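Local coordinates for outer membrane protein Omp121 (Bacteroides thetaiotaomicron, PDB 5FQ8) that probably takes up peptides across the outer membrane as a TonB-dependent receptor that binds calcium ions, at residues K67-S75 with S83-V91; G119-G127 with Q317-Q326. All coordinates share one frame; numbering follows the deposited sequence.

Contact 1: residues K67-S75 with S83-V91; sequences KIAGVQISS and SNSVIIRGV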
loop_
_atom_site.group_PDB
_atom_site.type_symbol
_atom_site.label_atom_id
_atom_site.label_comp_id
_atom_site.label_asym_id
_atom_site.label_seq_id
_atom_site.Cartn_x
_atom_site.Cartn_y
_atom_site.Cartn_z
ATOM N N LYS B 67 33.500 2.174 -30.099
ATOM C CA LYS B 67 34.087 1.333 -31.134
ATOM C C LYS B 67 33.402 1.469 -32.478
ATOM O O LYS B 67 33.819 0.812 -33.431
ATOM C CB LYS B 67 34.062 -0.138 -30.708
ATOM C CG LYS B 67 34.887 -0.464 -29.480
ATOM C CD LYS B 67 35.017 -1.958 -29.295
ATOM C CE LYS B 67 36.169 -2.338 -28.365
ATOM N NZ LYS B 67 36.045 -1.712 -27.014
ATOM N N ILE B 68 32.360 2.285 -32.586
ATOM C CA ILE B 68 31.552 2.374 -33.798
ATOM C C ILE B 68 31.124 3.816 -33.989
ATOM O O ILE B 68 30.610 4.447 -33.062
ATOM C CB ILE B 68 30.314 1.463 -33.732
ATOM C CG1 ILE B 68 30.724 0.016 -33.540
ATOM C CG2 ILE B 68 29.509 1.593 -34.995
ATOM C CD1 ILE B 68 29.576 -0.891 -33.433
ATOM N N ALA B 69 31.330 4.337 -35.184
ATOM C CA ALA B 69 31.056 5.742 -35.423
ATOM C C ALA B 69 29.566 6.004 -35.370
ATOM O O ALA B 69 28.769 5.236 -35.907
ATOM C CB ALA B 69 31.619 6.171 -36.775
ATOM N N GLY B 70 29.199 7.098 -34.715
ATOM C CA GLY B 70 27.816 7.526 -34.633
ATOM C C GLY B 70 26.954 6.765 -33.657
ATOM O O GLY B 70 25.742 6.989 -33.634
ATOM N N VAL B 71 27.533 5.870 -32.864
ATOM C CA VAL B 71 26.791 5.045 -31.924
ATOM C C VAL B 71 27.347 5.347 -30.539
ATOM O O VAL B 71 28.401 4.835 -30.147
ATOM C CB VAL B 71 26.881 3.554 -32.265
ATOM C CG1 VAL B 71 26.074 2.742 -31.268
ATOM C CG2 VAL B 71 26.360 3.307 -33.659
ATOM N N GLN B 72 26.638 6.180 -29.795
ATOM C CA GLN B 72 27.109 6.686 -28.509
ATOM C C GLN B 72 26.594 5.760 -27.420
ATOM O O GLN B 72 25.424 5.814 -27.047
ATOM C CB GLN B 72 26.641 8.123 -28.317
ATOM C CG GLN B 72 26.828 8.703 -26.934
ATOM C CD GLN B 72 26.203 10.079 -26.817
ATOM O OE1 GLN B 72 26.445 10.947 -27.634
ATOM N NE2 GLN B 72 25.376 10.272 -25.808
ATOM N N ILE B 73 27.466 4.901 -26.912
ATOM C CA ILE B 73 27.087 3.875 -25.954
ATOM C C ILE B 73 27.707 4.217 -24.617
ATOM O O ILE B 73 28.909 4.469 -24.534
ATOM C CB ILE B 73 27.522 2.482 -26.430
ATOM C CG1 ILE B 73 26.727 2.093 -27.660
ATOM C CG2 ILE B 73 27.375 1.454 -25.323
ATOM C CD1 ILE B 73 27.270 0.901 -28.332
ATOM N N SER B 74 26.889 4.235 -23.575
ATOM C CA SER B 74 27.362 4.603 -22.251
ATOM C C SER B 74 26.590 3.832 -21.194
ATOM O O SER B 74 25.415 3.505 -21.378
ATOM C CB SER B 74 27.219 6.105 -22.000
ATOM O OG SER B 74 27.953 6.872 -22.929
ATOM N N SER B 75 27.261 3.538 -20.094
ATOM C CA SER B 75 26.617 2.899 -18.964
ATOM C C SER B 75 26.139 3.954 -17.988
ATOM O O SER B 75 26.755 5.009 -17.844
ATOM C CB SER B 75 27.587 1.964 -18.271
ATOM O OG SER B 75 28.661 2.714 -17.743
ATOM N N SER B 83 21.641 0.075 -16.259
ATOM C CA SER B 83 21.256 0.146 -17.658
ATOM C C SER B 83 22.407 0.628 -18.537
ATOM O O SER B 83 23.438 1.091 -18.060
ATOM C CB SER B 83 20.058 1.060 -17.823
ATOM O OG SER B 83 18.941 0.518 -17.167
ATOM N N ASN B 84 22.211 0.500 -19.846
ATOM C CA ASN B 84 23.150 0.974 -20.844
ATOM C C ASN B 84 22.428 1.859 -21.841
ATOM O O ASN B 84 21.401 1.475 -22.400
ATOM C CB ASN B 84 23.821 -0.180 -21.583
ATOM C CG ASN B 84 24.633 -1.064 -20.666
ATOM O OD1 ASN B 84 25.671 -0.664 -20.143
ATOM N ND2 ASN B 84 24.165 -2.283 -20.471
ATOM N N SER B 85 22.989 3.024 -22.085
ATOM C CA SER B 85 22.435 3.945 -23.056
ATOM C C SER B 85 23.081 3.715 -24.410
ATOM O O SER B 85 24.261 3.378 -24.493
ATOM C CB SER B 85 22.659 5.378 -22.598
ATOM O OG SER B 85 22.172 6.266 -23.566
ATOM N N VAL B 86 22.293 3.877 -25.470
ATOM C CA VAL B 86 22.753 3.719 -26.843
ATOM C C VAL B 86 21.982 4.719 -27.678
ATOM O O VAL B 86 20.798 4.518 -27.952
ATOM C CB VAL B 86 22.542 2.297 -27.388
ATOM C CG1 VAL B 86 22.917 2.243 -28.838
ATOM C CG2 VAL B 86 23.381 1.321 -26.649
ATOM N N ILE B 87 22.645 5.782 -28.100
ATOM C CA ILE B 87 22.025 6.837 -28.887
ATOM C C ILE B 87 22.721 6.894 -30.235
ATOM O O ILE B 87 23.953 6.905 -30.307
ATOM C CB ILE B 87 22.087 8.192 -28.158
ATOM C CG1 ILE B 87 21.528 8.059 -26.751
ATOM C CG2 ILE B 87 21.267 9.206 -28.884
ATOM C CD1 ILE B 87 21.731 9.269 -25.930
ATOM N N ILE B 88 21.937 6.913 -31.300
ATOM C CA ILE B 88 22.456 6.769 -32.648
ATOM C C ILE B 88 22.146 8.040 -33.404
ATOM O O ILE B 88 20.978 8.346 -33.657
ATOM C CB ILE B 88 21.874 5.540 -33.359
ATOM C CG1 ILE B 88 22.523 4.271 -32.831
ATOM C CG2 ILE B 88 22.073 5.631 -34.849
ATOM C CD1 ILE B 88 22.208 3.088 -33.650
ATOM N N ARG B 89 23.196 8.774 -33.760
ATOM C CA ARG B 89 23.087 10.041 -34.471
ATOM C C ARG B 89 22.257 11.041 -33.670
ATOM O O ARG B 89 21.320 11.661 -34.172
ATOM C CB ARG B 89 22.530 9.827 -35.880
ATOM C CG ARG B 89 23.533 9.132 -36.786
ATOM C CD ARG B 89 23.036 8.919 -38.196
ATOM N NE ARG B 89 24.063 8.347 -39.057
ATOM C CZ ARG B 89 23.885 8.074 -40.344
ATOM N NH1 ARG B 89 22.726 8.321 -40.914
ATOM N NH2 ARG B 89 24.867 7.553 -41.058
ATOM N N GLY B 90 22.621 11.191 -32.402
ATOM C CA GLY B 90 22.029 12.198 -31.546
ATOM C C GLY B 90 20.610 11.896 -31.091
ATOM O O GLY B 90 20.010 10.868 -31.390
ATOM N N VAL B 91 20.075 12.852 -30.345
ATOM C CA VAL B 91 18.735 12.769 -29.783
ATOM C C VAL B 91 17.748 13.371 -30.769
ATOM O O VAL B 91 17.883 14.526 -31.164
ATOM C CB VAL B 91 18.666 13.491 -28.433
ATOM C CG1 VAL B 91 17.252 13.686 -28.022
ATOM C CG2 VAL B 91 19.412 12.724 -27.384
#

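Contact 2: residues G119-G127 with Q317-Q326; sequences GLNSGYDFG and QKNNFATTGQ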
loop_
_atom_site.group_PDB
_atom_site.type_symbol
_atom_site.label_atom_id
_atom_site.label_comp_id
_atom_site.label_asym_id
_atom_site.label_seq_id
_atom_site.Cartn_x
_atom_site.Cartn_y
_atom_site.Cartn_z
ATOM N N GLY B 119 15.289 10.700 -9.046
ATOM C CA GLY B 119 16.729 10.563 -8.934
ATOM C C GLY B 119 17.364 11.395 -7.848
ATOM O O GLY B 119 18.533 11.167 -7.533
ATOM N N LEU B 120 16.628 12.334 -7.257
ATOM C CA LEU B 120 17.260 13.233 -6.307
ATOM C C LEU B 120 17.356 12.622 -4.924
ATOM O O LEU B 120 18.299 12.910 -4.183
ATOM C CB LEU B 120 16.491 14.539 -6.239
ATOM C CG LEU B 120 16.155 15.210 -7.559
ATOM C CD1 LEU B 120 15.537 16.560 -7.279
ATOM C CD2 LEU B 120 17.391 15.343 -8.402
ATOM N N ASN B 121 16.401 11.779 -4.553
ATOM C CA ASN B 121 16.343 11.270 -3.194
ATOM C C ASN B 121 16.444 9.764 -3.083
ATOM O O ASN B 121 16.852 9.276 -2.025
ATOM C CB ASN B 121 15.049 11.732 -2.513
ATOM C CG ASN B 121 14.923 13.217 -2.508
ATOM O OD1 ASN B 121 15.601 13.900 -1.762
ATOM N ND2 ASN B 121 14.088 13.735 -3.374
ATOM N N SER B 122 16.113 9.020 -4.136
ATOM C CA SER B 122 16.184 7.565 -4.136
ATOM C C SER B 122 16.618 7.058 -5.511
ATOM O O SER B 122 15.904 6.327 -6.187
ATOM C CB SER B 122 14.842 6.957 -3.738
ATOM O OG SER B 122 14.767 6.800 -2.339
ATOM N N GLY B 123 17.822 7.442 -5.923
ATOM C CA GLY B 123 18.296 7.076 -7.245
ATOM C C GLY B 123 18.735 5.632 -7.291
ATOM O O GLY B 123 19.447 5.151 -6.403
ATOM N N TYR B 124 18.310 4.931 -8.332
ATOM C CA TYR B 124 18.673 3.540 -8.526
ATOM C C TYR B 124 18.382 3.185 -9.973
ATOM O O TYR B 124 17.612 3.860 -10.648
ATOM C CB TYR B 124 17.933 2.633 -7.550
ATOM C CG TYR B 124 16.422 2.634 -7.640
ATOM C CD1 TYR B 124 15.774 2.033 -8.708
ATOM C CD2 TYR B 124 15.646 3.203 -6.642
ATOM C CE1 TYR B 124 14.419 2.014 -8.804
ATOM C CE2 TYR B 124 14.265 3.178 -6.721
ATOM C CZ TYR B 124 13.663 2.580 -7.811
ATOM O OH TYR B 124 12.301 2.533 -7.930
ATOM N N ASP B 125 19.028 2.134 -10.450
ATOM C CA ASP B 125 18.872 1.717 -11.838
ATOM C C ASP B 125 18.983 0.206 -11.885
ATOM O O ASP B 125 19.934 -0.358 -11.350
ATOM C CB ASP B 125 19.925 2.374 -12.734
ATOM C CG ASP B 125 19.580 2.276 -14.192
ATOM O OD1 ASP B 125 19.401 1.145 -14.685
ATOM O OD2 ASP B 125 19.460 3.330 -14.837
ATOM N N PHE B 126 18.010 -0.447 -12.500
ATOM C CA PHE B 126 17.875 -1.886 -12.367
ATOM C C PHE B 126 18.063 -2.634 -13.680
ATOM O O PHE B 126 17.979 -3.864 -13.685
ATOM C CB PHE B 126 16.510 -2.238 -11.762
ATOM C CG PHE B 126 16.453 -2.148 -10.266
ATOM C CD1 PHE B 126 17.551 -2.427 -9.500
ATOM C CD2 PHE B 126 15.285 -1.770 -9.630
ATOM C CE1 PHE B 126 17.491 -2.354 -8.115
ATOM C CE2 PHE B 126 15.209 -1.686 -8.262
ATOM C CZ PHE B 126 16.324 -1.988 -7.492
ATOM N N GLY B 127 18.293 -1.943 -14.785
ATOM C CA GLY B 127 18.656 -2.592 -16.025
ATOM C C GLY B 127 17.740 -2.202 -17.164
ATOM O O GLY B 127 16.679 -1.624 -16.975
ATOM N N GLN B 317 16.658 -12.061 -13.353
ATOM C CA GLN B 317 17.637 -11.188 -12.731
ATOM C C GLN B 317 17.212 -10.867 -11.315
ATOM O O GLN B 317 16.027 -10.780 -11.019
ATOM C CB GLN B 317 17.848 -9.906 -13.533
ATOM C CG GLN B 317 16.743 -8.911 -13.505
ATOM C CD GLN B 317 17.027 -7.762 -14.434
ATOM O OE1 GLN B 317 16.873 -7.876 -15.645
ATOM N NE2 GLN B 317 17.462 -6.650 -13.874
ATOM N N LYS B 318 18.190 -10.729 -10.434
ATOM C CA LYS B 318 17.959 -10.159 -9.117
ATOM C C LYS B 318 18.951 -9.032 -8.910
ATOM O O LYS B 318 20.133 -9.278 -8.682
ATOM C CB LYS B 318 18.087 -11.194 -8.009
ATOM C CG LYS B 318 17.182 -10.890 -6.829
ATOM C CD LYS B 318 17.532 -11.681 -5.607
ATOM C CE LYS B 318 18.456 -10.890 -4.730
ATOM N NZ LYS B 318 19.037 -11.706 -3.640
ATOM N N ASN B 319 18.465 -7.808 -8.969
ATOM C CA ASN B 319 19.258 -6.635 -8.653
ATOM C C ASN B 319 19.038 -6.206 -7.214
ATOM O O ASN B 319 17.921 -6.247 -6.705
ATOM C CB ASN B 319 18.892 -5.473 -9.569
ATOM C CG ASN B 319 18.985 -5.826 -11.025
ATOM O OD1 ASN B 319 18.292 -6.705 -11.505
ATOM N ND2 ASN B 319 19.827 -5.121 -11.743
ATOM N N ASN B 320 20.117 -5.805 -6.567
ATOM C CA ASN B 320 20.096 -5.048 -5.326
ATOM C C ASN B 320 20.953 -3.820 -5.555
ATOM O O ASN B 320 21.990 -3.905 -6.212
ATOM C CB ASN B 320 20.642 -5.838 -4.145
ATOM C CG ASN B 320 19.789 -7.019 -3.780
ATOM O OD1 ASN B 320 19.970 -8.104 -4.310
ATOM N ND2 ASN B 320 18.870 -6.827 -2.857
ATOM N N PHE B 321 20.536 -2.689 -5.021
ATOM C CA PHE B 321 21.165 -1.427 -5.370
ATOM C C PHE B 321 21.488 -0.662 -4.105
ATOM O O PHE B 321 20.717 -0.701 -3.146
ATOM C CB PHE B 321 20.253 -0.626 -6.260
ATOM C CG PHE B 321 20.948 0.386 -7.105
ATOM C CD1 PHE B 321 21.481 1.519 -6.547
ATOM C CD2 PHE B 321 21.032 0.218 -8.470
ATOM C CE1 PHE B 321 22.103 2.454 -7.324
ATOM C CE2 PHE B 321 21.652 1.148 -9.247
ATOM C CZ PHE B 321 22.184 2.272 -8.677
ATOM N N ALA B 322 22.642 -0.000 -4.093
ATOM C CA ALA B 322 22.982 0.915 -3.010
ATOM C C ALA B 322 22.447 2.283 -3.417
ATOM O O ALA B 322 23.048 3.000 -4.219
ATOM C CB ALA B 322 24.481 0.922 -2.750
ATOM N N THR B 323 21.290 2.623 -2.860
ATOM C CA THR B 323 20.513 3.780 -3.273
ATOM C C THR B 323 21.308 5.077 -3.157
ATOM O O THR B 323 22.073 5.265 -2.214
ATOM C CB THR B 323 19.262 3.857 -2.403
ATOM O OG1 THR B 323 18.671 2.559 -2.283
ATOM C CG2 THR B 323 18.256 4.832 -2.984
ATOM N N THR B 324 21.125 5.976 -4.126
ATOM C CA THR B 324 21.784 7.276 -4.110
ATOM C C THR B 324 20.763 8.374 -3.854
ATOM O O THR B 324 19.553 8.172 -4.001
ATOM C CB THR B 324 22.519 7.583 -5.427
ATOM O OG1 THR B 324 21.573 7.811 -6.476
ATOM C CG2 THR B 324 23.456 6.465 -5.831
ATOM N N GLY B 325 21.265 9.538 -3.477
ATOM C CA GLY B 325 20.404 10.683 -3.265
ATOM C C GLY B 325 20.968 11.632 -2.229
ATOM O O GLY B 325 22.043 11.431 -1.676
ATOM N N GLN B 326 20.201 12.689 -1.970
ATOM C CA GLN B 326 20.644 13.746 -1.082
ATOM C C GLN B 326 20.290 13.510 0.372
ATOM O O GLN B 326 20.672 14.317 1.223
ATOM C CB GLN B 326 20.073 15.078 -1.529
ATOM C CG GLN B 326 18.597 15.086 -1.774
ATOM C CD GLN B 326 18.149 16.372 -2.413
ATOM O OE1 GLN B 326 18.912 17.316 -2.477
ATOM N NE2 GLN B 326 16.922 16.413 -2.904
HETATM O O HOH W 1 20.900 -2.993 -11.012
#

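Contact 1: residues K67-S75 with S83-V91
V71, V86, I88 and I73 line one face of a two-stranded antiparallel hairpin. V71 and I88 form a non-hydrogen-bonded pair, their side chains side by side, with V71 CG2 lying 4.0 Å from I88 CG1. The other methyl, V71 CG1, stands anti to the backbone N (chi1 -179°). It reaches along the sheet to V86, CG1 against CG1. V86 in turn sets its CG2 3.6 Å from I73 CG1, so the four side chains form a continuous apolar row. I143 of strand 138-144 covers V71 and I88. With an alanine here, I88 CG1 and V86 CG1 would probably lose the methyls packed between them, and a gap would open beneath I143.

Q72 and I87 lie side by side on the other face, where the extended glutamine brings NE2 3.8 Å from I87 CD1. Their backbones form a hydrogen-bonded pair: Q72 N donates to I87 O at 2.8 Å, and I87 N donates back to Q72 O. S74 and S85 repeat this pairing. R89 N gives the last bond, 3.1 Å to G70 O. The R89 guanidinium forms salt bridges with E703, E649 and E647 of the barrel wall. The apolar row thus packs the hairpin on I143 of the plug sheet, and the charge of R89 ties it to the barrel.

Contact 2: residues G119-G127 with Q317-Q326
F321 and Y124 meet through a CH-pi contact. Y124 CA sits over the centre of one face of the F321 ring, 3.7 Å from its centroid. Y124 CB adds packing against F321 CG. F321 has CG anti to its own N (chi1 -157°), and this carries the ring across to the backbone of 123-125. Its CB touches F126 CE1 at 3.7 Å. The F126 ring and the N319 side chain slide past each other in opposite directions, their planes 64° apart. Beyond them, Q317 NE2 makes a weak bond to F126 O. A water donates to D125 O and lies close to N319 ND2.

Toward the other end, G123 and T324 form a single antiparallel bridge. G123 N gives 2.7 Å to T324 O, and T324 N donates back to G123 O. Q326 N then bonds L120 O at 2.9 Å. Q326 NE2 approaches N121 OD1 from above its carbonyl plane, at 3.1 Å.

The second shell holds these groups in place. Y379 stacks on F126, K415 bonds Y124 OH, and Y967 bonds Q326 OE1. Q326 also hydrogen-bonds the backbone of the bound peptide. The contact joins a plug loop to the end of barrel strand 306-320 and the chain that follows, the plug-in-barrel architecture of TonB-dependent receptors.

The two contacts follow one another in sequence, and their centres lie about 22 Å apart. They meet directly where S83 OG comes 2.6 Å from D125 OD1, a probable hydrogen bond. D125 OD1 also accepts from G127 N in an Asx turn, so one carboxylate oxygen serves both the turn and the hairpin. Contact 1 pairs two plug strands and lies apart from the metal sites. Contact 2 joins plug to barrel and reaches the bound peptide through L120 and Q326. Its F321 side chain is about 11 Å from a bound calcium ion, and about 7 Å from the side chains of I283 and D288 of a calcium site.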